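Local coordinates for tRNA (adenine(58)-N(1))-methyltransferase catalytic subunit TRM61 C-terminal domain-containing protein (PDB 1YB2), which probably methylates adenine bases of RNA, most likely in tRNA, with S-adenosyl-L-methionine as the methyl donor, at residues 115-119 with 184-188; 138-144 with 164-170; 194-198 with 223-229; 211-217 with 259-263; 59-63 with 74-78. One frame throughout, in Å; residues are numbered along the deposited sequence.

Overall arrangement
From the N terminus, interaction 5 comes first, closing a short loop around the hairpin of strands 65-68 and 71-76 in the N-terminal beta domain. Interaction 1 then opens on strand 113-117 and closes on strand 180-185. Interaction 2 is nested inside that loop, where strand 137-141 pairs with edge strand 164-167, and the two contacts touch because strands 113-117 and 137-141 are neighbours in one sheet. Interactions 3 and 4 follow and cross: 194-198 and 211-217 come before 223-229 and 259-263, so their segments alternate. Interaction 4 continues the sheet of interactions 1 and 2 into its antiparallel half, while interaction 3 packs a helix on the turn leading into strand 229-242.

Interaction 1 (115-119 with 184-188); sequences LEVGV and IADIP
Ile184 joins strand 113-117 in parallel register: its N donates to Leu115 O, and its O accepts from Val117 N at 2.9 Å. Water 1 sits 2.9 Å from Ile184 O and 2.7 Å from Gly118 O and can donate to either, though it has more acceptors near it than protons. On the same face as Ile184, the extended chain of Glu116 runs past the sheet, with its OE1 held by Ser125. Ala185 turns to the other face, where its CB sits 4.4 Å from Val117 CB. Next comes Asp186, whose N makes a short, almost straight bond to Val117 O (2.8 Å, 176° at the hydrogen). Gly118, at a positive phi of 91°, brings its CA within 3.6 Å of Asp186 O. Ile187 CG2 meets Val117 CG1 at 3.8 Å; the valine methyl is placed there by standing anti to its own N (chi1 -175°). Three backbone bonds therefore fix the carboxyl ends of two central strands side by side. The chains part here, which places Gly118 and Asp186, the latter a predicted S-adenosyl-L-methionine ligand, at those ends, consistent with the cofactor site of a class I methyltransferase.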
# COMPACT_ATOMS: atom_id res chain seq x y z
N LEU A 115 7.18 -7.46 12.54
CA LEU A 115 6.74 -8.77 12.97
C LEU A 115 5.49 -9.14 12.18
O LEU A 115 4.52 -8.38 12.16
CB LEU A 115 6.43 -8.77 14.48
CG LEU A 115 5.91 -10.10 15.05
CD1 LEU A 115 6.99 -11.17 14.92
CD2 LEU A 115 5.49 -9.95 16.50
N GLU A 116 5.52 -10.30 11.52
CA GLU A 116 4.36 -10.81 10.82
C GLU A 116 3.91 -12.12 11.46
O GLU A 116 4.65 -13.12 11.45
CB GLU A 116 4.70 -10.98 9.33
CG GLU A 116 3.59 -11.51 8.47
CD GLU A 116 4.00 -11.64 7.00
OE1 GLU A 116 5.22 -11.68 6.69
OE2 GLU A 116 3.09 -11.74 6.14
N VAL A 117 2.70 -12.12 12.01
CA VAL A 117 2.11 -13.27 12.68
C VAL A 117 1.07 -13.89 11.75
O VAL A 117 0.01 -13.29 11.49
CB VAL A 117 1.50 -12.86 14.05
CG1 VAL A 117 1.00 -14.06 14.80
CG2 VAL A 117 2.54 -12.09 14.89
N GLY A 118 1.40 -15.06 11.21
CA GLY A 118 0.59 -15.70 10.17
C GLY A 118 1.10 -15.26 8.81
O GLY A 118 1.07 -14.07 8.48
N VAL A 119 1.57 -16.21 8.02
CA VAL A 119 2.24 -15.88 6.78
C VAL A 119 1.34 -15.96 5.52
O VAL A 119 1.58 -15.24 4.55
CB VAL A 119 3.54 -16.73 6.61
CG1 VAL A 119 3.22 -18.15 6.23
CG2 VAL A 119 4.49 -16.08 5.61
N ILE A 184 1.97 -7.07 11.85
CA ILE A 184 0.95 -7.41 10.89
C ILE A 184 0.48 -8.82 11.22
O ILE A 184 1.28 -9.77 11.19
CB ILE A 184 1.48 -7.27 9.44
CG1 ILE A 184 1.70 -5.78 9.13
CG2 ILE A 184 0.47 -7.89 8.46
CD1 ILE A 184 2.87 -5.47 8.25
N ALA A 185 -0.81 -8.94 11.55
CA ALA A 185 -1.37 -10.20 12.05
C ALA A 185 -2.53 -10.74 11.21
O ALA A 185 -3.52 -10.05 10.97
CB ALA A 185 -1.81 -10.03 13.50
N ASP A 186 -2.39 -12.00 10.78
CA ASP A 186 -3.40 -12.69 10.02
C ASP A 186 -3.51 -14.08 10.64
O ASP A 186 -2.98 -15.05 10.11
CB ASP A 186 -2.99 -12.74 8.54
CG ASP A 186 -4.06 -13.37 7.64
OD1 ASP A 186 -5.23 -13.56 8.05
OD2 ASP A 186 -3.69 -13.70 6.49
N ILE A 187 -4.13 -14.12 11.80
CA ILE A 187 -4.39 -15.36 12.54
C ILE A 187 -5.87 -15.46 12.89
O ILE A 187 -6.56 -14.43 12.90
CB ILE A 187 -3.53 -15.47 13.83
CG1 ILE A 187 -3.63 -14.19 14.68
CG2 ILE A 187 -2.09 -15.87 13.48
CD1 ILE A 187 -3.00 -14.33 16.06
N PRO A 188 -6.36 -16.69 13.15
CA PRO A 188 -7.77 -16.96 13.48
C PRO A 188 -8.26 -16.18 14.69
O PRO A 188 -9.32 -15.54 14.62
CB PRO A 188 -7.77 -18.46 13.82
CG PRO A 188 -6.61 -19.01 13.16
CD PRO A 188 -5.57 -17.94 13.11
O HOH W 1 0.46 -11.52 9.01

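Interaction 2 (138-144 with 164-170); sequences LTVVERD and VRTSRSD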
# COMPACT_ATOMS: atom_id res chain seq x y z
N LEU A 138 12.44 -8.60 8.69
CA LEU A 138 11.12 -9.20 8.82
C LEU A 138 11.25 -10.47 9.64
O LEU A 138 12.12 -11.32 9.38
CB LEU A 138 10.52 -9.50 7.43
CG LEU A 138 9.27 -10.38 7.38
CD1 LEU A 138 8.06 -9.71 8.09
CD2 LEU A 138 8.90 -10.68 5.91
N THR A 139 10.38 -10.58 10.64
CA THR A 139 10.25 -11.78 11.45
C THR A 139 8.88 -12.40 11.26
O THR A 139 7.84 -11.76 11.49
CB THR A 139 10.53 -11.47 12.95
OG1 THR A 139 11.84 -10.87 13.06
CG2 THR A 139 10.49 -12.77 13.82
N VAL A 140 8.87 -13.65 10.83
CA VAL A 140 7.62 -14.34 10.51
C VAL A 140 7.40 -15.45 11.53
O VAL A 140 8.27 -16.32 11.72
CB VAL A 140 7.67 -14.94 9.08
CG1 VAL A 140 6.40 -15.72 8.77
CG2 VAL A 140 7.87 -13.83 8.05
N VAL A 141 6.27 -15.38 12.22
CA VAL A 141 5.85 -16.40 13.18
C VAL A 141 4.68 -17.13 12.55
O VAL A 141 3.63 -16.52 12.27
CB VAL A 141 5.38 -15.76 14.53
CG1 VAL A 141 4.97 -16.84 15.56
CG2 VAL A 141 6.46 -14.86 15.11
N GLU A 142 4.86 -18.43 12.29
CA GLU A 142 3.85 -19.25 11.61
C GLU A 142 3.73 -20.63 12.25
O GLU A 142 4.71 -21.37 12.33
CB GLU A 142 4.15 -19.37 10.11
CG GLU A 142 3.29 -20.37 9.31
CD GLU A 142 1.78 -20.11 9.41
OE1 GLU A 142 1.35 -18.95 9.29
OE2 GLU A 142 1.02 -21.09 9.58
N ARG A 143 2.52 -20.99 12.68
CA ARG A 143 2.28 -22.27 13.37
C ARG A 143 2.34 -23.50 12.46
O ARG A 143 2.67 -24.60 12.91
CB ARG A 143 0.94 -22.23 14.12
CG ARG A 143 -0.29 -22.14 13.18
CD ARG A 143 -1.58 -21.96 13.95
NE ARG A 143 -1.65 -20.65 14.59
CZ ARG A 143 -2.68 -20.21 15.31
NH1 ARG A 143 -3.75 -20.98 15.49
NH2 ARG A 143 -2.64 -19.00 15.85
N ASP A 144 2.01 -23.33 11.18
CA ASP A 144 1.98 -24.43 10.23
C ASP A 144 3.31 -24.58 9.48
O ASP A 144 3.70 -23.70 8.71
CB ASP A 144 0.82 -24.25 9.25
CG ASP A 144 0.54 -25.50 8.44
OD1 ASP A 144 1.22 -25.72 7.41
OD2 ASP A 144 -0.37 -26.26 8.83
N VAL A 164 15.33 -11.91 6.70
CA VAL A 164 14.13 -12.58 7.21
C VAL A 164 14.49 -13.63 8.26
O VAL A 164 15.41 -14.42 8.07
CB VAL A 164 13.27 -13.21 6.08
CG1 VAL A 164 12.01 -13.84 6.65
CG2 VAL A 164 12.90 -12.16 5.03
N ARG A 165 13.74 -13.62 9.36
CA ARG A 165 13.85 -14.64 10.40
C ARG A 165 12.49 -15.31 10.58
O ARG A 165 11.45 -14.66 10.42
CB ARG A 165 14.34 -14.01 11.71
CG ARG A 165 15.84 -13.67 11.65
CD ARG A 165 16.37 -13.11 12.98
NE ARG A 165 16.43 -14.11 14.05
CZ ARG A 165 17.37 -15.04 14.19
NH1 ARG A 165 18.38 -15.13 13.34
NH2 ARG A 165 17.30 -15.90 15.20
N THR A 166 12.49 -16.61 10.85
CA THR A 166 11.23 -17.34 11.01
C THR A 166 11.17 -18.09 12.33
O THR A 166 12.18 -18.60 12.83
CB THR A 166 10.97 -18.37 9.88
OG1 THR A 166 11.96 -19.40 9.95
CG2 THR A 166 10.98 -17.71 8.49
N SER A 167 9.97 -18.14 12.89
CA SER A 167 9.69 -19.02 14.01
C SER A 167 8.49 -19.87 13.67
O SER A 167 7.40 -19.36 13.41
CB SER A 167 9.41 -18.22 15.28
OG SER A 167 9.13 -19.11 16.33
N ARG A 168 8.69 -21.18 13.64
CA ARG A 168 7.61 -22.11 13.43
C ARG A 168 7.04 -22.40 14.82
O ARG A 168 7.52 -23.29 15.53
CB ARG A 168 8.11 -23.40 12.75
CG ARG A 168 7.07 -24.16 11.92
CD ARG A 168 5.87 -24.65 12.74
NE ARG A 168 6.27 -25.60 13.79
CZ ARG A 168 5.59 -25.80 14.92
NH1 ARG A 168 4.48 -25.12 15.16
NH2 ARG A 168 6.04 -26.67 15.82
N SER A 169 6.04 -21.62 15.20
CA SER A 169 5.43 -21.74 16.51
C SER A 169 4.12 -20.98 16.51
O SER A 169 3.87 -20.16 15.61
CB SER A 169 6.36 -21.18 17.60
OG SER A 169 6.52 -19.78 17.47
N ASP A 170 3.29 -21.26 17.51
CA ASP A 170 2.13 -20.43 17.81
C ASP A 170 2.65 -19.17 18.47
O ASP A 170 3.61 -19.22 19.25
CB ASP A 170 1.18 -21.16 18.76
CG ASP A 170 -0.16 -20.45 18.90
OD1 ASP A 170 -1.15 -20.94 18.29
OD2 ASP A 170 -0.24 -19.40 19.61
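The beta-alpha-beta unit of strand 137-141, helix 145-156 and strand 164-167 brings Leu138 to Val141 alongside Val164 to Ser167 as parallel neighbours, 4.6 Å apart at the axes. Arg165 N bonds Leu138 O, Val140 N bonds Arg165 O, Ser167 N bonds Val140 O and Glu142 N bonds Ser167 O. Past the strands the pairing weakens, and side chains take over. Val141 CG1 rests 3.5 Å from Ser169 O, while Ser167 OG and Ser169 OG share a hydrogen bond of 2.9 Å. Arg168 folds back on itself at chi2 and chi3, and its NH1 reaches Arg143 O at 2.9 Å, in a bent bond whose oxygen lies 33° out of the guanidinium plane. The guanidinium of Arg143 carries Asp170 OD1 over its face, 3.4 Å from CZ and with the two planes 38° apart, a salt bridge of charges only, since no N-H points at the oxygen; Asp170 OD2 takes the N-H of Ala172. Glu142 is pinned at both oxygens, OE2 by Asp144 N at 2.9 Å and OE1 by Val119 N. Glu142 and Asp170 are both predicted to bind S-adenosyl-L-methionine, and acidic residues just beyond the strand ends are typical of the cofactor site in Rossmann-like methyltransferases.

Interaction 3 (194-198 with 223-229); sequences VQKIA and SLSASGM
Val194, at the start of helix 194-199, points its side chain straight into the turn that follows helix 214-223. Its CB abuts Ser227 CB at 3.7 Å. Of its two branches, CG1, opposite the carbonyl carbon, has Ser223 OG, Met229 CE and Leu224 CD2 around it, the last at 4.2 Å. CG2, between the backbone N and the carbonyl carbon, meets the same serine, 3.6 Å from Ser223 O. Ser223 OG is satisfied by Thr220 O while it lies against the two methyls.

Both segments cover the same part of the Rossmann-like sheet: Ile197, Leu224 and Met229 all touch Phe209 of strand 205-211, and Met229 opens the antiparallel edge strand 229-242. Met229, modelled as selenomethionine, bends at chi3 (-106°), which brings CE against the first helical turn. There CE lies 3.3 Å from Val194 O and 4.0 Å from Ala198 CB, with Ile197 CG2 a little farther off. Ala198 CB in turn presses close to Ser227 O, at 3.2 Å. The turn itself is braced by Leu224 O, which accepts from both Ser227 OG, at 2.6 Å, and Ser227 N. On the exposed side, Gln195 lays its amide beside Ala226, with NE2 2.8 Å from Ala226 O but at a poor angle for a hydrogen bond.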
# COMPACT_ATOMS: atom_id res chain seq x y z
N VAL A 194 -3.54 -10.60 22.16
CA VAL A 194 -3.30 -9.17 22.16
C VAL A 194 -2.29 -8.73 23.23
O VAL A 194 -1.43 -7.92 22.94
CB VAL A 194 -4.61 -8.32 22.16
CG1 VAL A 194 -5.19 -8.28 20.75
CG2 VAL A 194 -5.65 -8.87 23.15
N GLN A 195 -2.34 -9.30 24.43
CA GLN A 195 -1.38 -8.90 25.46
C GLN A 195 0.05 -9.32 25.09
O GLN A 195 0.99 -8.53 25.20
CB GLN A 195 -1.79 -9.40 26.84
CG GLN A 195 -1.45 -8.39 27.93
CD GLN A 195 -2.59 -8.12 28.89
OE1 GLN A 195 -2.40 -8.14 30.12
NE2 GLN A 195 -3.79 -7.87 28.36
N LYS A 196 0.19 -10.56 24.61
CA LYS A 196 1.44 -11.04 24.04
C LYS A 196 2.00 -10.15 22.92
O LYS A 196 3.17 -9.74 22.96
CB LYS A 196 1.27 -12.48 23.54
CG LYS A 196 2.51 -13.05 22.85
CD LYS A 196 3.68 -13.09 23.80
CE LYS A 196 4.62 -14.23 23.46
NZ LYS A 196 5.92 -14.09 24.18
N ILE A 197 1.17 -9.88 21.91
CA ILE A 197 1.54 -9.02 20.77
C ILE A 197 1.92 -7.63 21.26
O ILE A 197 2.97 -7.08 20.87
CB ILE A 197 0.41 -8.97 19.68
CG1 ILE A 197 0.27 -10.34 18.96
CG2 ILE A 197 0.70 -7.89 18.60
CD1 ILE A 197 -1.01 -10.46 18.09
N ALA A 198 1.07 -7.05 22.12
CA ALA A 198 1.36 -5.73 22.70
C ALA A 198 2.73 -5.68 23.37
O ALA A 198 3.45 -4.70 23.20
CB ALA A 198 0.27 -5.31 23.69
N SER A 223 -11.31 -6.70 22.40
CA SER A 223 -10.14 -7.18 23.16
C SER A 223 -8.99 -6.15 23.32
O SER A 223 -8.09 -6.37 24.13
CB SER A 223 -9.58 -8.46 22.55
OG SER A 223 -8.84 -8.18 21.36
N LEU A 224 -9.00 -5.08 22.52
CA LEU A 224 -7.85 -4.14 22.46
C LEU A 224 -7.45 -3.35 23.74
O LEU A 224 -6.25 -3.31 24.13
CB LEU A 224 -8.01 -3.18 21.27
CG LEU A 224 -7.88 -3.80 19.87
CD1 LEU A 224 -8.15 -2.73 18.80
CD2 LEU A 224 -6.52 -4.44 19.63
N SER A 225 -8.42 -2.70 24.37
CA SER A 225 -8.14 -1.85 25.55
C SER A 225 -7.41 -2.58 26.70
O SER A 225 -6.47 -2.03 27.28
CB SER A 225 -9.41 -1.19 26.08
OG SER A 225 -10.33 -2.20 26.47
N ALA A 226 -7.84 -3.80 27.04
CA ALA A 226 -7.17 -4.57 28.11
C ALA A 226 -5.71 -4.94 27.79
O ALA A 226 -4.95 -5.34 28.69
CB ALA A 226 -7.98 -5.82 28.47
N SER A 227 -5.29 -4.77 26.53
CA SER A 227 -3.94 -5.17 26.15
C SER A 227 -2.92 -4.02 26.15
O SER A 227 -1.75 -4.28 25.91
CB SER A 227 -3.93 -5.83 24.76
OG SER A 227 -4.19 -4.87 23.75
N GLY A 228 -3.34 -2.79 26.40
CA GLY A 228 -2.43 -1.65 26.27
C GLY A 228 -2.29 -1.12 24.84
O GLY A 228 -1.35 -0.42 24.51
N MSE A 229 -3.26 -1.48 24.00
CA MSE A 229 -3.38 -0.96 22.65
C MSE A 229 -4.60 -0.08 22.56
O MSE A 229 -5.57 -0.28 23.27
CB MSE A 229 -3.47 -2.10 21.63
CG MSE A 229 -2.13 -2.79 21.37
SE MSE A 229 -2.28 -3.95 19.78
CE MSE A 229 -2.30 -5.66 20.66

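Interaction 4 (211-217 with 259-263); sequences LPNFDQS and TAFIT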
# COMPACT_ATOMS: atom_id res chain seq x y z
N LEU A 211 -9.04 -9.83 9.55
CA LEU A 211 -10.07 -10.79 9.95
C LEU A 211 -11.02 -11.04 8.76
O LEU A 211 -11.21 -10.16 7.93
CB LEU A 211 -10.87 -10.30 11.18
CG LEU A 211 -10.29 -10.39 12.60
CD1 LEU A 211 -9.86 -11.81 12.93
CD2 LEU A 211 -9.14 -9.38 12.83
N PRO A 212 -11.59 -12.25 8.66
CA PRO A 212 -12.40 -12.53 7.48
C PRO A 212 -13.87 -12.10 7.61
O PRO A 212 -14.56 -12.03 6.61
CB PRO A 212 -12.32 -14.06 7.36
CG PRO A 212 -12.26 -14.52 8.77
CD PRO A 212 -11.47 -13.44 9.53
N ASN A 213 -14.34 -11.83 8.82
CA ASN A 213 -15.73 -11.39 8.99
C ASN A 213 -15.96 -10.39 10.10
O ASN A 213 -15.06 -10.12 10.93
CB ASN A 213 -16.69 -12.59 9.10
CG ASN A 213 -16.35 -13.52 10.25
OD1 ASN A 213 -16.47 -13.15 11.42
ND2 ASN A 213 -15.95 -14.74 9.92
N PHE A 214 -17.18 -9.84 10.11
CA PHE A 214 -17.56 -8.79 11.02
C PHE A 214 -17.48 -9.24 12.48
O PHE A 214 -16.92 -8.52 13.30
CB PHE A 214 -18.96 -8.24 10.70
CG PHE A 214 -19.42 -7.19 11.67
CD1 PHE A 214 -19.15 -5.85 11.43
CD2 PHE A 214 -20.11 -7.54 12.83
CE1 PHE A 214 -19.56 -4.87 12.34
CE2 PHE A 214 -20.51 -6.57 13.75
CZ PHE A 214 -20.24 -5.23 13.50
N ASP A 215 -18.03 -10.41 12.80
CA ASP A 215 -18.06 -10.89 14.18
C ASP A 215 -16.67 -11.06 14.81
O ASP A 215 -16.48 -10.74 15.97
CB ASP A 215 -18.90 -12.17 14.31
CG ASP A 215 -20.41 -11.91 14.09
OD1 ASP A 215 -20.88 -10.76 14.36
OD2 ASP A 215 -21.13 -12.84 13.66
N GLN A 216 -15.71 -11.55 14.03
CA GLN A 216 -14.33 -11.71 14.50
C GLN A 216 -13.63 -10.36 14.66
O GLN A 216 -12.87 -10.14 15.62
CB GLN A 216 -13.56 -12.63 13.52
CG GLN A 216 -14.07 -14.06 13.57
CD GLN A 216 -13.31 -15.01 12.67
OE1 GLN A 216 -12.14 -14.82 12.40
NE2 GLN A 216 -13.99 -16.08 12.22
N SER A 217 -13.93 -9.46 13.72
CA SER A 217 -13.46 -8.08 13.74
C SER A 217 -13.90 -7.38 15.03
O SER A 217 -13.09 -6.74 15.70
CB SER A 217 -14.00 -7.35 12.49
OG SER A 217 -13.44 -6.06 12.33
N THR A 259 -13.75 -9.83 0.51
CA THR A 259 -13.94 -8.92 1.65
C THR A 259 -12.94 -9.16 2.78
O THR A 259 -12.78 -10.29 3.24
CB THR A 259 -15.36 -9.06 2.22
OG1 THR A 259 -16.30 -8.62 1.25
CG2 THR A 259 -15.52 -8.21 3.48
N ALA A 260 -12.28 -8.09 3.21
CA ALA A 260 -11.39 -8.12 4.38
C ALA A 260 -11.86 -7.13 5.44
O ALA A 260 -12.39 -6.06 5.12
CB ALA A 260 -9.97 -7.80 3.99
N PHE A 261 -11.66 -7.49 6.71
CA PHE A 261 -11.93 -6.59 7.82
C PHE A 261 -10.59 -6.27 8.46
O PHE A 261 -9.90 -7.16 8.94
CB PHE A 261 -12.89 -7.24 8.81
CG PHE A 261 -14.29 -7.43 8.25
CD1 PHE A 261 -15.31 -6.54 8.58
CD2 PHE A 261 -14.57 -8.47 7.36
CE1 PHE A 261 -16.59 -6.70 8.06
CE2 PHE A 261 -15.86 -8.63 6.84
CZ PHE A 261 -16.86 -7.74 7.19
N ILE A 262 -10.20 -5.00 8.40
CA ILE A 262 -8.85 -4.61 8.79
C ILE A 262 -8.92 -3.65 9.97
O ILE A 262 -9.52 -2.58 9.88
CB ILE A 262 -8.09 -3.96 7.63
CG1 ILE A 262 -8.12 -4.89 6.39
CG2 ILE A 262 -6.65 -3.62 8.06
CD1 ILE A 262 -7.75 -4.17 5.07
N THR A 263 -8.32 -4.06 11.09
CA THR A 263 -8.29 -3.26 12.32
C THR A 263 -6.88 -2.70 12.54
O THR A 263 -5.89 -3.44 12.46
CB THR A 263 -8.71 -4.12 13.54
OG1 THR A 263 -10.08 -4.49 13.41
CG2 THR A 263 -8.51 -3.37 14.89
O HOH W 2 -10.74 -6.44 11.75
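With CG set opposite the carbonyl carbon (chi1 -68°) and chi2 near -100°, Phe261 lays its ring flat against the chain that starts helix 214-223. Phe214 N stands 3.6 Å above the centre of that ring, and Asn213 C lies over the same face nearer the rim. Phe214 CB touches Phe261 CE1 at 3.9 Å, and that CE1 lies at the edge of the Phe214 ring, near its plane. Ile242 of the second subunit packs on both phenylalanines, so the aromatic pair lies at the dimer contact. The backbone being covered is itself ordered by a cap: Asn213 OD1 accepts from Gln216 N at 3.2 Å. At the edge of the Phe261 ring, where Leu211 O lies in its plane, Leu211 and Phe261 form a hydrogen-bonded antiparallel pair, Leu211 N to Phe261 O at 2.9 Å and Phe261 N to Leu211 O at 3.0 Å. Water 2 bridges Ser217 OG, at 2.8 Å, and Thr263 OG1, at 2.6 Å; its bond to Phe261 O is weak. Thr263 OG1 has a further partner in Thr234 OG1. Strand 258-267 thus slots antiparallel between strands 205-211 and 229-242, the reversed seventh strand that marks the class I methyltransferase fold.

Interaction 5 (59-63 with 74-78); sequences VIEPG and IVSDF
Ile60 begins the contact by laying its CG2 methyl on CG2 of Val75, 3.6 Å away, the two side chains crossing at about a right angle. The setting is the FKBP-like N-terminal beta domain, where the loop after strand 51-53 passes over strand 71-76 just before turning into its hairpin partner, strand 65-68. Next along, Glu61 turns its side chain away and contributes its carbonyl, with O 3.6 Å from Val75 CB, while its N is held by Asp64 OD2. Pro62 bears on the strand at two places: its CA sits 3.5 Å from Val75 O, and its ring atom CG leans against the carboxylate of Asp77, 3.8 Å from OD1. Pro62 and Gly63 then take the backbone angles of the middle residues of a type II turn, Gly63 with phi at 88°. Gly63 N bonds Val75 O at 2.7 Å, nearly straight at the hydrogen (174°) although the donor is tilted from the carbonyl plane. Val75 is also joined through its backbone to Asp64, so the hairpin pairing carries on directly from this bond. Beside it, Ile74 CG2, anti to its own backbone N, lies against the glycine, 3.8 Å from both Gly63 CA and Gly63 O.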
# COMPACT_ATOMS: atom_id res chain seq x y z
N VAL A 59 9.26 15.00 29.48
CA VAL A 59 9.41 14.74 28.07
C VAL A 59 8.34 13.73 27.63
O VAL A 59 8.25 12.62 28.16
CB VAL A 59 10.87 14.29 27.69
CG1 VAL A 59 11.45 13.35 28.73
CG2 VAL A 59 10.93 13.69 26.29
N ILE A 60 7.50 14.17 26.70
CA ILE A 60 6.43 13.35 26.15
C ILE A 60 7.02 12.42 25.09
O ILE A 60 7.86 12.84 24.30
CB ILE A 60 5.30 14.23 25.56
CG1 ILE A 60 4.73 15.19 26.61
CG2 ILE A 60 4.22 13.40 24.93
CD1 ILE A 60 4.47 14.58 28.01
N GLU A 61 6.58 11.16 25.10
CA GLU A 61 7.10 10.13 24.21
C GLU A 61 5.96 9.52 23.38
O GLU A 61 4.80 9.56 23.81
CB GLU A 61 7.77 9.01 25.03
CG GLU A 61 8.85 9.49 26.02
CD GLU A 61 10.18 9.88 25.36
OE1 GLU A 61 10.30 9.84 24.11
OE2 GLU A 61 11.12 10.25 26.11
N PRO A 62 6.29 8.97 22.20
CA PRO A 62 5.28 8.23 21.44
C PRO A 62 4.59 7.18 22.31
O PRO A 62 5.23 6.54 23.15
CB PRO A 62 6.08 7.55 20.33
CG PRO A 62 7.32 8.42 20.16
CD PRO A 62 7.61 8.99 21.52
N GLY A 63 3.28 7.00 22.12
CA GLY A 63 2.51 6.05 22.93
C GLY A 63 1.94 6.66 24.21
O GLY A 63 1.05 6.07 24.81
N ILE A 74 -3.54 9.66 21.83
CA ILE A 74 -2.24 8.97 21.93
C ILE A 74 -1.21 9.75 21.10
O ILE A 74 -1.47 10.14 19.95
CB ILE A 74 -2.32 7.49 21.47
CG1 ILE A 74 -3.47 6.72 22.17
CG2 ILE A 74 -0.98 6.76 21.67
CD1 ILE A 74 -3.46 6.83 23.73
N VAL A 75 -0.05 10.02 21.72
CA VAL A 75 1.07 10.64 21.01
C VAL A 75 1.69 9.68 20.01
O VAL A 75 2.02 8.53 20.33
CB VAL A 75 2.14 11.20 22.00
CG1 VAL A 75 3.27 11.88 21.23
CG2 VAL A 75 1.52 12.20 22.95
N SER A 76 1.85 10.15 18.78
CA SER A 76 2.49 9.35 17.75
C SER A 76 3.52 10.18 16.95
O SER A 76 3.39 11.40 16.81
CB SER A 76 1.43 8.81 16.81
OG SER A 76 2.00 8.01 15.80
N ASP A 77 4.53 9.51 16.42
CA ASP A 77 5.34 10.10 15.34
C ASP A 77 4.47 10.16 14.08
O ASP A 77 3.53 9.38 13.92
CB ASP A 77 6.58 9.26 15.03
CG ASP A 77 7.62 9.31 16.15
OD1 ASP A 77 7.69 10.30 16.92
OD2 ASP A 77 8.39 8.33 16.27
N PHE A 78 4.78 11.08 13.17
CA PHE A 78 4.10 11.11 11.89
C PHE A 78 4.19 9.79 11.16
O PHE A 78 5.23 9.13 11.18
CB PHE A 78 4.63 12.21 10.97
CG PHE A 78 3.93 12.24 9.65
CD1 PHE A 78 2.64 12.76 9.54
CD2 PHE A 78 4.54 11.70 8.52
CE1 PHE A 78 1.98 12.78 8.32
CE2 PHE A 78 3.89 11.71 7.31
CZ PHE A 78 2.60 12.24 7.21